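Local coordinates for protein erythromycin C-12 hydroxylase (Saccharopolyspora erythraea, PDB 2JJN) that hydroxylates the macrolactone ring of erythromycin D at C-12 to give erythromycin C, as a heme-dependent cytochrome P450 monooxygenase of antibiotic biosynthesis, at residues V43-D46 and V50-V53; D222-A225 and E229-A232; R255-D258 and H263-A266; D72-R75 and G79-P82; L386-F389 and G395-H398. The protein carries 2 engineered substitutions. All coordinates share one frame; numbering follows the deposited sequence. Where two conformers were deposited one is given.

Contact 1. Residues V43-D46 and V50-V53; sequences VWQD and VWHV
Two reciprocal backbone hydrogen bonds join Trp44 and His52, and beyond them Asp46 N gives an almost straight bond to Val50 O at 2.8 Å. A side-chain bond adds to this ladder: Val50 N reaches Asp46 OD1 from above the carboxylate plane, an oxygen that also accepts from Tyr48 N in the turn. The other carboxylate oxygen, OD2, takes His52 NE2 at 2.9 Å; this donor also stands above the carboxylate, yet the oxygen lies in the imidazole plane. With its ND1 bonded to Trp315 NE1, the His52 ring is held at both nitrogens. Strands 43-45 and 51-53 thus form a beta hairpin at the edge of the mixed P450 sheet, where 51-53 pairs onward with strand 311-315. Aromatic packing differs on the two faces. Beside His52, the Trp44 ring lies obliquely, its CE3 3.5 Å from His52 CD2. On the Val43 side, Gln45 CB sits squarely over the six-membered ring of Trp51, 3.6 Å from its centroid, while Val43 CG1 meets the ring edge. The extended Gln45 chain, with CG anti to N (chi1 -180°), runs across the indole until one water bridges Gln45 OE1 and Trp51 NE1.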
loop_
_atom_site.group_PDB
_atom_site.type_symbol
_atom_site.label_atom_id
_atom_site.label_comp_id
_atom_site.label_asym_id
_atom_site.label_seq_id
_atom_site.Cartn_x
_atom_site.Cartn_y
_atom_site.Cartn_z
ATOM N N VAL A 43 -12.205 -20.847 3.089
ATOM C CA VAL A 43 -12.489 -19.995 4.286
ATOM C C VAL A 43 -11.919 -20.745 5.463
ATOM O O VAL A 43 -12.429 -21.824 5.811
ATOM C CB VAL A 43 -14.005 -19.750 4.456
ATOM C CG1 VAL A 43 -14.267 -18.888 5.684
ATOM C CG2 VAL A 43 -14.562 -19.093 3.199
ATOM N N TRP A 44 -10.886 -20.184 6.096
ATOM C CA TRP A 44 -10.059 -20.960 7.011
ATOM C C TRP A 44 -9.912 -20.198 8.334
ATOM O O TRP A 44 -9.715 -18.982 8.337
ATOM C CB TRP A 44 -8.655 -21.134 6.401
ATOM C CG TRP A 44 -7.696 -21.817 7.300
ATOM C CD1 TRP A 44 -7.799 -23.087 7.802
ATOM C CD2 TRP A 44 -6.448 -21.286 7.761
ATOM N NE1 TRP A 44 -6.688 -23.359 8.608
ATOM C CE2 TRP A 44 -5.845 -22.275 8.580
ATOM C CE3 TRP A 44 -5.801 -20.068 7.579
ATOM C CZ2 TRP A 44 -4.586 -22.058 9.220
ATOM C CZ3 TRP A 44 -4.577 -19.842 8.208
ATOM C CH2 TRP A 44 -3.985 -20.833 9.033
ATOM N N GLN A 45 -9.982 -20.912 9.457
ATOM C CA GLN A 45 -9.872 -20.296 10.774
ATOM C C GLN A 45 -8.540 -20.710 11.352
ATOM O O GLN A 45 -8.248 -21.907 11.442
ATOM C CB GLN A 45 -10.989 -20.876 11.652
ATOM C CG GLN A 45 -10.993 -20.310 13.071
ATOM C CD GLN A 45 -12.005 -21.003 13.982
ATOM O OE1 GLN A 45 -12.517 -20.425 15.002
ATOM N NE2 GLN A 45 -12.300 -22.221 13.661
ATOM N N ASP A 46 -7.702 -19.737 11.697
ATOM C CA ASP A 46 -6.379 -20.008 12.247
ATOM C C ASP A 46 -6.358 -20.222 13.760
ATOM O O ASP A 46 -7.408 -20.184 14.424
ATOM C CB ASP A 46 -5.335 -18.975 11.763
ATOM C CG ASP A 46 -5.442 -17.623 12.442
ATOM O OD1 ASP A 46 -6.067 -17.531 13.539
ATOM O OD2 ASP A 46 -4.854 -16.681 11.840
ATOM N N VAL A 50 -8.674 -16.177 13.973
ATOM C CA VAL A 50 -8.781 -15.206 12.873
ATOM C C VAL A 50 -9.105 -15.984 11.610
ATOM O O VAL A 50 -8.534 -17.034 11.360
ATOM C CB VAL A 50 -7.449 -14.436 12.687
ATOM C CG1 VAL A 50 -7.563 -13.524 11.488
ATOM C CG2 VAL A 50 -7.161 -13.618 13.924
ATOM N N TRP A 51 -10.033 -15.459 10.817
ATOM C CA TRP A 51 -10.503 -16.173 9.641
ATOM C C TRP A 51 -9.852 -15.580 8.423
ATOM O O TRP A 51 -9.315 -14.420 8.452
ATOM C CB TRP A 51 -12.025 -16.008 9.540
ATOM C CG TRP A 51 -12.718 -16.790 10.635
ATOM C CD1 TRP A 51 -12.812 -16.460 11.968
ATOM C CD2 TRP A 51 -13.355 -18.061 10.497
ATOM N NE1 TRP A 51 -13.497 -17.439 12.662
ATOM C CE2 TRP A 51 -13.846 -18.431 11.782
ATOM C CE3 TRP A 51 -13.567 -18.933 9.400
ATOM C CZ2 TRP A 51 -14.552 -19.619 12.008
ATOM C CZ3 TRP A 51 -14.288 -20.108 9.622
ATOM C CH2 TRP A 51 -14.786 -20.431 10.915
ATOM N N HIS A 52 -9.730 -16.403 7.401
ATOM C CA HIS A 52 -9.020 -15.996 6.207
ATOM C C HIS A 52 -9.861 -16.412 4.999
ATOM O O HIS A 52 -10.349 -17.562 4.938
ATOM C CB HIS A 52 -7.703 -16.774 6.137
ATOM C CG HIS A 52 -6.774 -16.411 7.240
ATOM N ND1 HIS A 52 -5.760 -15.483 7.085
ATOM C CD2 HIS A 52 -6.725 -16.836 8.526
ATOM C CE1 HIS A 52 -5.123 -15.352 8.248
ATOM N NE2 HIS A 52 -5.675 -16.173 9.127
ATOM N N VAL A 53 -9.939 -15.508 4.020
ATOM C CA VAL A 53 -10.800 -15.721 2.859
ATOM C C VAL A 53 -9.906 -15.659 1.616
ATOM O O VAL A 53 -9.180 -14.677 1.416
ATOM C CB VAL A 53 -11.890 -14.653 2.827
ATOM C CG1 VAL A 53 -12.684 -14.763 1.534
ATOM C CG2 VAL A 53 -12.810 -14.906 4.045
HETATM O O HOH W 1 -12.879 -17.532 15.482
#

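Contact 2. Residues D222-A225 and E229-A232; sequences DGRA and EEAA
Arg224 and Glu230 approach from opposite directions, one reaching out of the loop after helix 212-218 and the other from the first turn of helix 228-259. Their flat ends meet edge to edge: the guanidinium and carboxylate planes are only 15° apart, and the glutamate carbon CD lies in the guanidinium plane. Both terminal nitrogens of the arginine are used. Arg224 NH1 donates to Glu230 OE2 at 3.0 Å, close to its own plane and on the syn side of the acceptor, somewhat out of the carboxylate plane. NH2 faces OE1, and the recorded separation of 2.5 Å between Arg224 NH2 and Glu230 OE1 is so short that its exact value is doubtful, although the pairing is clear.

The two chains reach this geometry differently. The Arg224 chain sets out opposite its own N (chi1 -180°) and then bends at chi2 (63°), which swings the guanidinium toward the helix. Glu230 is extended beyond CG, so that the two side chains together bridge backbones whose nearest CA atoms, Ala225 CA and Glu230 CA, are 9.2 Å apart. A weak bond of 2.8 Å from Arg224 NH1 to Ala225 O ties the arginine back to its own loop. A water donates to Glu230 OE2 at 2.7 Å and, weakly, to Ala225 O, so the same carbonyl is linked to both partners. Glu94 forms a long, weak ion pair with Arg224 NH2, and Pro84 touches the glutamate side chain.

With its two parallel N-H...O contacts, this is a bidentate, end-on arginine-glutamate salt bridge, which fastens the loop to the beginning of the long helix 228-259 of the P450 fold.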
loop_
_atom_site.group_PDB
_atom_site.type_symbol
_atom_site.label_atom_id
_atom_site.label_comp_id
_atom_site.label_asym_id
_atom_site.label_seq_id
_atom_site.Cartn_x
_atom_site.Cartn_y
_atom_site.Cartn_z
ATOM N N ASP A 222 -21.379 19.444 4.258
ATOM C CA ASP A 222 -22.559 19.249 5.087
ATOM C C ASP A 222 -22.338 19.697 6.521
ATOM O O ASP A 222 -22.894 19.110 7.459
ATOM C CB ASP A 222 -23.004 17.797 5.029
ATOM C CG ASP A 222 -23.375 17.360 3.622
ATOM O OD1 ASP A 222 -23.814 18.231 2.830
ATOM O OD2 ASP A 222 -23.193 16.166 3.303
ATOM N N GLY A 223 -21.565 20.766 6.694
ATOM C CA GLY A 223 -21.310 21.293 8.034
ATOM C C GLY A 223 -20.298 20.493 8.840
ATOM O O GLY A 223 -20.000 20.853 9.984
ATOM N N ARG A 224 -19.759 19.428 8.261
ATOM C CA ARG A 224 -18.756 18.607 8.954
ATOM C C ARG A 224 -17.357 19.143 8.648
ATOM O O ARG A 224 -16.998 19.269 7.484
ATOM C CB ARG A 224 -18.862 17.144 8.502
ATOM C CG ARG A 224 -17.857 16.171 9.167
ATOM C CD ARG A 224 -18.063 16.079 10.670
ATOM N NE ARG A 224 -17.502 14.846 11.227
ATOM C CZ ARG A 224 -16.268 14.742 11.702
ATOM N NH1 ARG A 224 -15.464 15.796 11.685
ATOM N NH2 ARG A 224 -15.845 13.587 12.202
ATOM N N ALA A 225 -16.594 19.518 9.684
ATOM C CA ALA A 225 -15.233 19.944 9.479
ATOM C C ALA A 225 -14.358 19.088 10.383
ATOM O O ALA A 225 -14.840 18.508 11.387
ATOM C CB ALA A 225 -15.080 21.478 9.824
ATOM N N GLU A 229 -7.074 16.984 15.634
ATOM C CA GLU A 229 -6.864 15.540 15.876
ATOM C C GLU A 229 -7.231 14.727 14.629
ATOM O O GLU A 229 -6.443 13.910 14.141
ATOM C CB GLU A 229 -7.723 15.100 17.049
ATOM C CG GLU A 229 -7.543 13.605 17.318
ATOM C CD GLU A 229 -8.274 13.114 18.559
ATOM O OE1 GLU A 229 -9.222 13.784 19.050
ATOM O OE2 GLU A 229 -7.871 12.001 19.021
ATOM N N GLU A 230 -8.437 14.935 14.113
ATOM C CA GLU A 230 -8.880 14.190 12.915
ATOM C C GLU A 230 -8.008 14.493 11.715
ATOM O O GLU A 230 -7.629 13.588 10.958
ATOM C CB GLU A 230 -10.323 14.583 12.566
ATOM C CG GLU A 230 -11.329 14.078 13.596
ATOM C CD GLU A 230 -12.721 14.579 13.348
ATOM O OE1 GLU A 230 -13.663 13.738 13.350
ATOM O OE2 GLU A 230 -12.895 15.814 13.193
ATOM N N ALA A 231 -7.697 15.771 11.479
ATOM C CA ALA A 231 -6.851 16.118 10.337
ATOM C C ALA A 231 -5.461 15.493 10.465
ATOM O O ALA A 231 -4.873 15.069 9.489
ATOM C CB ALA A 231 -6.757 17.660 10.186
ATOM N N ALA A 232 -4.937 15.501 11.689
ATOM C CA ALA A 232 -3.603 14.932 11.942
ATOM C C ALA A 232 -3.598 13.425 11.750
ATOM O O ALA A 232 -2.646 12.862 11.143
ATOM C CB ALA A 232 -3.157 15.282 13.365
HETATM O O HOH W 2 -14.718 17.231 14.578
#

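Contact 3. Residues R255-D258 and H263-A266; sequences RTLD and HWDA
Leu257 carries the close part of this contact, lying against both Trp264 and His263. Leu257 CB stands over one face of the indole near the rim, 3.6 Å from Trp264 CE2. Farther along the side chain, Leu257 CD1 hangs over the Trp264 six-membered ring in a CH-pi contact, 3.8 Å from the centroid and 12° off the normal. Two levels of the leucine therefore follow the same aromatic face. The other methyl, Leu257 CD2, diverges to touch His263 CB at 3.5 Å, the two side chains crossing at about a right angle. A chi1 of -64° swings the leucine branch toward helix 262-269, and chi2 of 174° parts the methyls, CD1 to the indole and CD2 to the His263 CB.

The elements joined are the C-terminal end of the long helix 228-259 and the short helix 262-269, which follows after a tight turn and brings Leu257 CA and His263 CA to 6.4 Å. In this pair of consecutive helices of the P450 helical domain, the buried side is completed by helix 356-374: Leu367 packs on both Leu257 and Trp264, and Ile370 and Ile371 also touch the indole. Phe332 meets the His263 ring edge-to-face.

Toward Asp258 the packing gives way to a polar, hydrated side. Trp264 NE1 comes no nearer than 4.1 Å to Asp258 N, and the two residues are bridged by a water that accepts from Trp264 NE1 at 2.9 Å and donates to Asp258 OD1 at 2.7 Å. The carboxylate is held as well by Thr378 OG1 and by Val379 N, at the edge strand 378-379.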
loop_
_atom_site.group_PDB
_atom_site.type_symbol
_atom_site.label_atom_id
_atom_site.label_comp_id
_atom_site.label_asym_id
_atom_site.label_seq_id
_atom_site.Cartn_x
_atom_site.Cartn_y
_atom_site.Cartn_z
ATOM N N ARG A 255 11.676 -5.822 -9.685
ATOM C CA ARG A 255 11.863 -7.274 -9.533
ATOM C C ARG A 255 11.119 -8.094 -10.594
ATOM O O ARG A 255 11.671 -9.063 -11.174
ATOM C CB ARG A 255 11.392 -7.733 -8.146
ATOM C CG ARG A 255 12.312 -7.517 -7.029
ATOM C CD ARG A 255 11.968 -8.667 -5.996
ATOM N NE ARG A 255 10.686 -8.350 -5.369
ATOM C CZ ARG A 255 9.825 -9.213 -4.815
ATOM N NH1 ARG A 255 9.991 -10.544 -4.887
ATOM N NH2 ARG A 255 8.741 -8.705 -4.215
ATOM N N THR A 256 9.891 -7.645 -10.889
ATOM C CA THR A 256 9.065 -8.407 -11.845
ATOM C C THR A 256 9.577 -8.241 -13.287
ATOM O O THR A 256 9.648 -9.216 -14.056
ATOM C CB THR A 256 7.628 -8.018 -11.704
ATOM O OG1 THR A 256 7.213 -8.185 -10.336
ATOM C CG2 THR A 256 6.754 -8.933 -12.559
ATOM N N LEU A 257 9.926 -7.003 -13.653
ATOM C CA LEU A 257 10.541 -6.810 -14.956
ATOM C C LEU A 257 11.858 -7.560 -15.091
ATOM O O LEU A 257 12.160 -8.055 -16.184
ATOM C CB LEU A 257 10.753 -5.321 -15.238
ATOM C CG LEU A 257 9.491 -4.507 -15.344
ATOM C CD1 LEU A 257 9.832 -2.985 -15.479
ATOM C CD2 LEU A 257 8.708 -4.965 -16.605
ATOM N N ASP A 258 12.635 -7.671 -14.002
ATOM C CA ASP A 258 13.907 -8.386 -14.100
ATOM C C ASP A 258 13.631 -9.883 -14.400
ATOM O O ASP A 258 14.482 -10.557 -14.994
ATOM C CB ASP A 258 14.598 -8.226 -12.745
ATOM C CG ASP A 258 16.061 -8.705 -12.734
ATOM O OD1 ASP A 258 16.735 -8.622 -13.793
ATOM O OD2 ASP A 258 16.486 -9.128 -11.635
ATOM N N HIS A 263 10.356 -6.973 -21.352
ATOM C CA HIS A 263 9.508 -5.788 -21.204
ATOM C C HIS A 263 10.287 -4.500 -21.076
ATOM O O HIS A 263 9.734 -3.437 -21.352
ATOM C CB HIS A 263 8.541 -5.923 -20.008
ATOM C CG HIS A 263 7.480 -6.944 -20.241
ATOM N ND1 HIS A 263 6.343 -6.689 -20.997
ATOM C CD2 HIS A 263 7.391 -8.230 -19.847
ATOM C CE1 HIS A 263 5.613 -7.785 -21.064
ATOM N NE2 HIS A 263 6.215 -8.733 -20.369
ATOM N N TRP A 264 11.538 -4.571 -20.637
ATOM C CA TRP A 264 12.315 -3.330 -20.566
ATOM C C TRP A 264 12.427 -2.669 -21.940
ATOM O O TRP A 264 12.195 -1.475 -22.069
ATOM C CB TRP A 264 13.723 -3.593 -20.026
ATOM C CG TRP A 264 13.815 -3.983 -18.614
ATOM C CD1 TRP A 264 14.224 -5.199 -18.139
ATOM C CD2 TRP A 264 13.623 -3.135 -17.456
ATOM N NE1 TRP A 264 14.302 -5.171 -16.744
ATOM C CE2 TRP A 264 13.918 -3.924 -16.307
ATOM C CE3 TRP A 264 13.251 -1.790 -17.282
ATOM C CZ2 TRP A 264 13.855 -3.431 -15.007
ATOM C CZ3 TRP A 264 13.196 -1.279 -15.946
ATOM C CH2 TRP A 264 13.525 -2.096 -14.839
ATOM N N ASP A 265 12.824 -3.441 -22.965
ATOM C CA ASP A 265 12.974 -2.835 -24.283
ATOM C C ASP A 265 11.614 -2.437 -24.859
ATOM O O ASP A 265 11.502 -1.419 -25.564
ATOM C CB ASP A 265 13.703 -3.793 -25.238
ATOM C CG ASP A 265 15.220 -3.775 -25.054
ATOM O OD1 ASP A 265 15.781 -2.947 -24.287
ATOM O OD2 ASP A 265 15.884 -4.583 -25.746
ATOM N N ALA A 266 10.593 -3.218 -24.547
ATOM C CA ALA A 266 9.232 -2.891 -25.059
ATOM C C ALA A 266 8.766 -1.525 -24.558
ATOM O O ALA A 266 8.222 -0.680 -25.310
ATOM C CB ALA A 266 8.280 -3.957 -24.691
HETATM O O HOH W 3 16.410 -6.951 -15.855
#

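Contact 4. Residues D72-R75 and G79-P82; sequences DPTR and GASP
The backbones come closest at Thr74 and Ala80, whose CA atoms are 5.2 Å apart, where a short 3-10 segment that includes Thr74 faces an irregular run of chain. Thr74 is the main contributor, and its three side-chain atoms are directed at three successive residues. Thr74 CB meets Ala80 CB at 3.8 Å. The methyl Thr74 CG2 lies 3.5 Å from Ser81 O. Thr74 OG1 lies near the start of the Pro82 ring, 3.8 Å from Pro82 CD, and Asp72 OD1 lies loosely against Pro82 CG. The contact across the two segments is therefore one of van der Waals packing.

The polar bonds run within residues 72-75 and fix the threonine. Asp72 OD2 accepts twice, from Thr74 N at 3.1 Å, well above the carboxylate plane, and from Thr74 OG1 at 2.7 Å, on the syn side and closer to the plane; both donors reach it from the same face. A chi1 of 73° sets OG1 between the backbone N and the carbonyl carbon, where hydroxyl and amide can share that one oxygen, while CG2 is left to face residues 79-82.

Asp72 O is in turn bound by Thr294 OG1, and Pro73 touches Glu89, a substrate-binding residue. The Asp72 carboxylate accepting from the amide two residues on makes an Asx turn, here at the start of the surface loop that leads from strand 69-70 toward the substrate-binding pair His88 and Glu89.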
loop_
_atom_site.group_PDB
_atom_site.type_symbol
_atom_site.label_atom_id
_atom_site.label_comp_id
_atom_site.label_asym_id
_atom_site.label_seq_id
_atom_site.Cartn_x
_atom_site.Cartn_y
_atom_site.Cartn_z
ATOM N N ASP A 72 -13.474 -1.469 11.576
ATOM C CA ASP A 72 -12.992 -1.044 12.878
ATOM C C ASP A 72 -12.355 -2.260 13.561
ATOM O O ASP A 72 -13.092 -3.139 14.014
ATOM C CB ASP A 72 -14.178 -0.494 13.646
ATOM C CG ASP A 72 -13.800 0.023 15.034
ATOM O OD1 ASP A 72 -14.733 0.421 15.740
ATOM O OD2 ASP A 72 -12.605 -0.037 15.376
ATOM N N PRO A 73 -11.004 -2.332 13.632
ATOM C CA PRO A 73 -10.411 -3.552 14.222
ATOM C C PRO A 73 -10.560 -3.584 15.717
ATOM O O PRO A 73 -10.380 -4.668 16.306
ATOM C CB PRO A 73 -8.914 -3.440 13.913
ATOM C CG PRO A 73 -8.661 -1.970 13.709
ATOM C CD PRO A 73 -9.968 -1.348 13.235
ATOM N N THR A 74 -10.867 -2.425 16.313
ATOM C CA THR A 74 -10.851 -2.255 17.770
ATOM C C THR A 74 -12.003 -3.040 18.403
ATOM O O THR A 74 -11.960 -3.383 19.594
ATOM C CB THR A 74 -10.869 -0.733 18.249
ATOM O OG1 THR A 74 -12.156 -0.122 18.056
ATOM C CG2 THR A 74 -9.808 0.103 17.538
ATOM N N ARG A 75 -13.009 -3.349 17.579
ATOM C CA ARG A 75 -14.149 -4.144 18.020
ATOM C C ARG A 75 -13.708 -5.466 18.680
ATOM O O ARG A 75 -14.372 -5.961 19.624
ATOM C CB ARG A 75 -15.074 -4.422 16.826
ATOM C CG ARG A 75 -15.760 -3.155 16.242
ATOM C CD ARG A 75 -16.791 -3.465 15.120
ATOM N NE ARG A 75 -17.948 -4.212 15.638
ATOM C CZ ARG A 75 -19.203 -3.755 15.683
ATOM N NH1 ARG A 75 -19.520 -2.535 15.249
ATOM N NH2 ARG A 75 -20.166 -4.534 16.169
ATOM N N GLY A 79 -9.801 -3.469 25.122
ATOM C CA GLY A 79 -9.374 -2.165 25.617
ATOM C C GLY A 79 -9.161 -1.089 24.554
ATOM O O GLY A 79 -8.996 0.093 24.891
ATOM N N ALA A 80 -9.161 -1.472 23.275
ATOM C CA ALA A 80 -8.861 -0.502 22.209
ATOM C C ALA A 80 -10.095 0.287 21.838
ATOM O O ALA A 80 -11.210 -0.206 21.994
ATOM C CB ALA A 80 -8.264 -1.198 20.979
ATOM N N SER A 81 -9.899 1.533 21.406
ATOM C CA SER A 81 -11.008 2.341 20.918
ATOM C C SER A 81 -10.647 3.019 19.587
ATOM O O SER A 81 -9.457 3.094 19.244
ATOM C CB SER A 81 -11.416 3.368 21.970
ATOM O OG SER A 81 -12.802 3.640 21.857
ATOM N N PRO A 82 -11.667 3.481 18.829
ATOM C CA PRO A 82 -11.463 4.090 17.498
ATOM C C PRO A 82 -10.594 5.350 17.562
ATOM O O PRO A 82 -10.659 6.084 18.561
ATOM C CB PRO A 82 -12.877 4.493 17.075
ATOM C CG PRO A 82 -13.790 3.647 17.866
ATOM C CD PRO A 82 -13.101 3.417 19.180
#

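Contact 5. Residues L386-F389 and G395-H398; sequences LRHF and GTRH. With SO4 (sulfate ion), chain C.
Backbone hydrogen bonds set the pairing of Arg387-Phe389 with Gly395-Arg397. Arg397 N donates to Arg387 O at 2.8 Å, nearly along the C=O axis, and Phe389 N donates to Gly395 O at 3.0 Å from a position tilted out of the carbonyl plane. Water extends the pairing at both ends, one molecule joining Arg387 N to His398 O and another accepting from Gly395 N and lying close to Phe389 O.

Two CH-pi contacts lie beside this frame. Thr396 CG2 stands over the middle of the His388 ring, 3.7 Å from its centroid and 4° off the normal. Arg397 CG sits over the Phe389 ring toward its rim, 3.6 Å from Phe389 CE1, while the Phe389 side chain also packs on helix 165-171. With Thr396 OG1 set at chi1 63°, the hydroxyl bonds His398 O and the methyl is left for the imidazole.

Polar side chains lie at the outer side. In one of two conformers, so the contact is tentative, the Arg387 guanidinium stands nearly perpendicular to the His398 ring, its edge toward CD2, and its NH1 is salt-bridged to Glu384; His398 ND1 bonds Asp134. A sulfate, probably from the crystallisation liquor, accepts from Leu386 N at 3.0 Å in a nearly straight bond and from His388 NE2 at 2.7 Å, with Arg385 and Arg381 completing its grip.

A single backbone bridge, at His388 and Thr396, pins together the irregular loop between strands 378-379 and 400-402, which pair in the small antiparallel sheet of the P450 fold; this is the C-terminal region in which P450s commonly carry a further short hairpin.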
loop_
_atom_site.group_PDB
_atom_site.type_symbol
_atom_site.label_atom_id
_atom_site.label_comp_id
_atom_site.label_asym_id
_atom_site.label_seq_id
_atom_site.Cartn_x
_atom_site.Cartn_y
_atom_site.Cartn_z
ATOM N N LEU A 386 17.724 -11.503 -1.308
ATOM C CA LEU A 386 17.009 -10.334 -0.826
ATOM C C LEU A 386 16.417 -10.550 0.538
ATOM O O LEU A 386 16.052 -11.681 0.890
ATOM C CB LEU A 386 15.912 -9.961 -1.812
ATOM C CG LEU A 386 16.430 -9.581 -3.197
ATOM C CD1 LEU A 386 15.252 -9.479 -4.154
ATOM C CD2 LEU A 386 17.125 -8.256 -3.140
ATOM N N ARG A 387 16.293 -9.452 1.275
ATOM C CA ARG A 387 15.644 -9.444 2.558
ATOM C C ARG A 387 14.171 -9.068 2.350
ATOM O O ARG A 387 13.832 -7.909 2.230
ATOM C CB ARG A 387 16.292 -8.428 3.489
ATOM C CG ARG A 387 17.451 -8.963 4.333
ATOM C CD ARG A 387 18.797 -8.462 3.858
ATOM N NE ARG A 387 18.890 -7.002 3.804
ATOM C CZ ARG A 387 20.030 -6.324 3.902
ATOM N NH1 ARG A 387 21.181 -6.969 4.078
ATOM N NH2 ARG A 387 20.023 -5.000 3.834
ATOM N N HIS A 388 13.322 -10.079 2.310
ATOM C CA HIS A 388 11.876 -9.865 2.148
ATOM C C HIS A 388 11.250 -9.448 3.451
ATOM O O HIS A 388 11.700 -9.878 4.548
ATOM C CB HIS A 388 11.215 -11.170 1.706
ATOM C CG HIS A 388 11.491 -11.535 0.298
ATOM N ND1 HIS A 388 10.492 -11.644 -0.644
ATOM C CD2 HIS A 388 12.650 -11.814 -0.343
ATOM C CE1 HIS A 388 11.019 -12.003 -1.799
ATOM N NE2 HIS A 388 12.327 -12.106 -1.646
ATOM N N PHE A 389 10.221 -8.598 3.372
ATOM C CA PHE A 389 9.349 -8.418 4.536
ATOM C C PHE A 389 8.710 -9.774 4.876
ATOM O O PHE A 389 8.328 -10.565 3.985
ATOM C CB PHE A 389 8.265 -7.376 4.247
ATOM C CG PHE A 389 8.793 -5.980 4.164
ATOM C CD1 PHE A 389 9.117 -5.270 5.311
ATOM C CD2 PHE A 389 9.022 -5.371 2.943
ATOM C CE1 PHE A 389 9.616 -3.994 5.226
ATOM C CE2 PHE A 389 9.531 -4.061 2.850
ATOM C CZ PHE A 389 9.867 -3.388 4.030
ATOM N N GLY A 395 6.984 -7.692 -0.398
ATOM C CA GLY A 395 8.029 -6.845 -0.969
ATOM C C GLY A 395 9.358 -7.123 -0.305
ATOM O O GLY A 395 9.472 -8.027 0.530
ATOM N N THR A 396 10.346 -6.324 -0.701
ATOM C CA THR A 396 11.658 -6.490 -0.086
ATOM C C THR A 396 12.096 -5.202 0.582
ATOM O O THR A 396 11.786 -4.098 0.134
ATOM C CB THR A 396 12.692 -6.963 -1.096
ATOM O OG1 THR A 396 12.861 -5.981 -2.107
ATOM C CG2 THR A 396 12.245 -8.305 -1.738
ATOM N N ARG A 397 12.882 -5.367 1.648
ATOM C CA ARG A 397 13.330 -4.224 2.429
ATOM C C ARG A 397 14.376 -3.362 1.705
ATOM O O ARG A 397 14.436 -2.158 1.891
ATOM C CB ARG A 397 13.937 -4.706 3.744
ATOM C CG ARG A 397 12.890 -5.387 4.623
ATOM C CD ARG A 397 13.480 -6.416 5.601
ATOM N NE ARG A 397 14.479 -5.799 6.460
ATOM C CZ ARG A 397 15.314 -6.480 7.247
ATOM N NH1 ARG A 397 15.263 -7.804 7.304
ATOM N NH2 ARG A 397 16.197 -5.822 7.987
ATOM N N HIS A 398 15.176 -4.047 0.896
ATOM C CA HIS A 398 16.140 -3.413 0.028
ATOM C C HIS A 398 16.115 -4.077 -1.306
ATOM O O HIS A 398 15.605 -5.195 -1.430
ATOM C CB HIS A 398 17.519 -3.530 0.668
ATOM C CG HIS A 398 17.602 -2.728 1.921
ATOM N ND1 HIS A 398 17.688 -1.355 1.896
ATOM C CD2 HIS A 398 17.472 -3.083 3.224
ATOM C CE1 HIS A 398 17.635 -0.888 3.135
ATOM N NE2 HIS A 398 17.534 -1.918 3.963
HETATM S S SO4 C . 15.320 -13.644 -3.684
HETATM O O1 SO4 C . 16.692 -13.176 -3.587
HETATM O O2 SO4 C . 14.641 -13.313 -2.451
HETATM O O3 SO4 C . 15.293 -15.090 -3.888
HETATM O O4 SO4 C . 14.632 -13.050 -4.836
HETATM O O HOH W 4 17.032 -6.869 0.354
HETATM O O HOH W 5 6.998 -9.615 1.842
#

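Overall arrangement
Contact 1 is largely buried and contact 4 lies at the surface, with contacts 2, 3 and 5 between. Only contact 1 has regular strand pairing; contact 5 has a single bridge, and contact 4 relies on packing across its segments. Contacts 2 and 3 share helix 228-259 but sit at its opposite ends, centres about 44 Å apart: a salt bridge at the start, an aromatic-aliphatic cluster at the finish. Contacts 3 and 5 touch through Arg255, which packs on Leu386, His388, Gly395 and Thr396. The Thr74 side chain of contact 4 is about 5 Å from that of Glu89, and the Val50 side chain of contact 1 about 6 Å from that of Gln292, both substrate-binding residues.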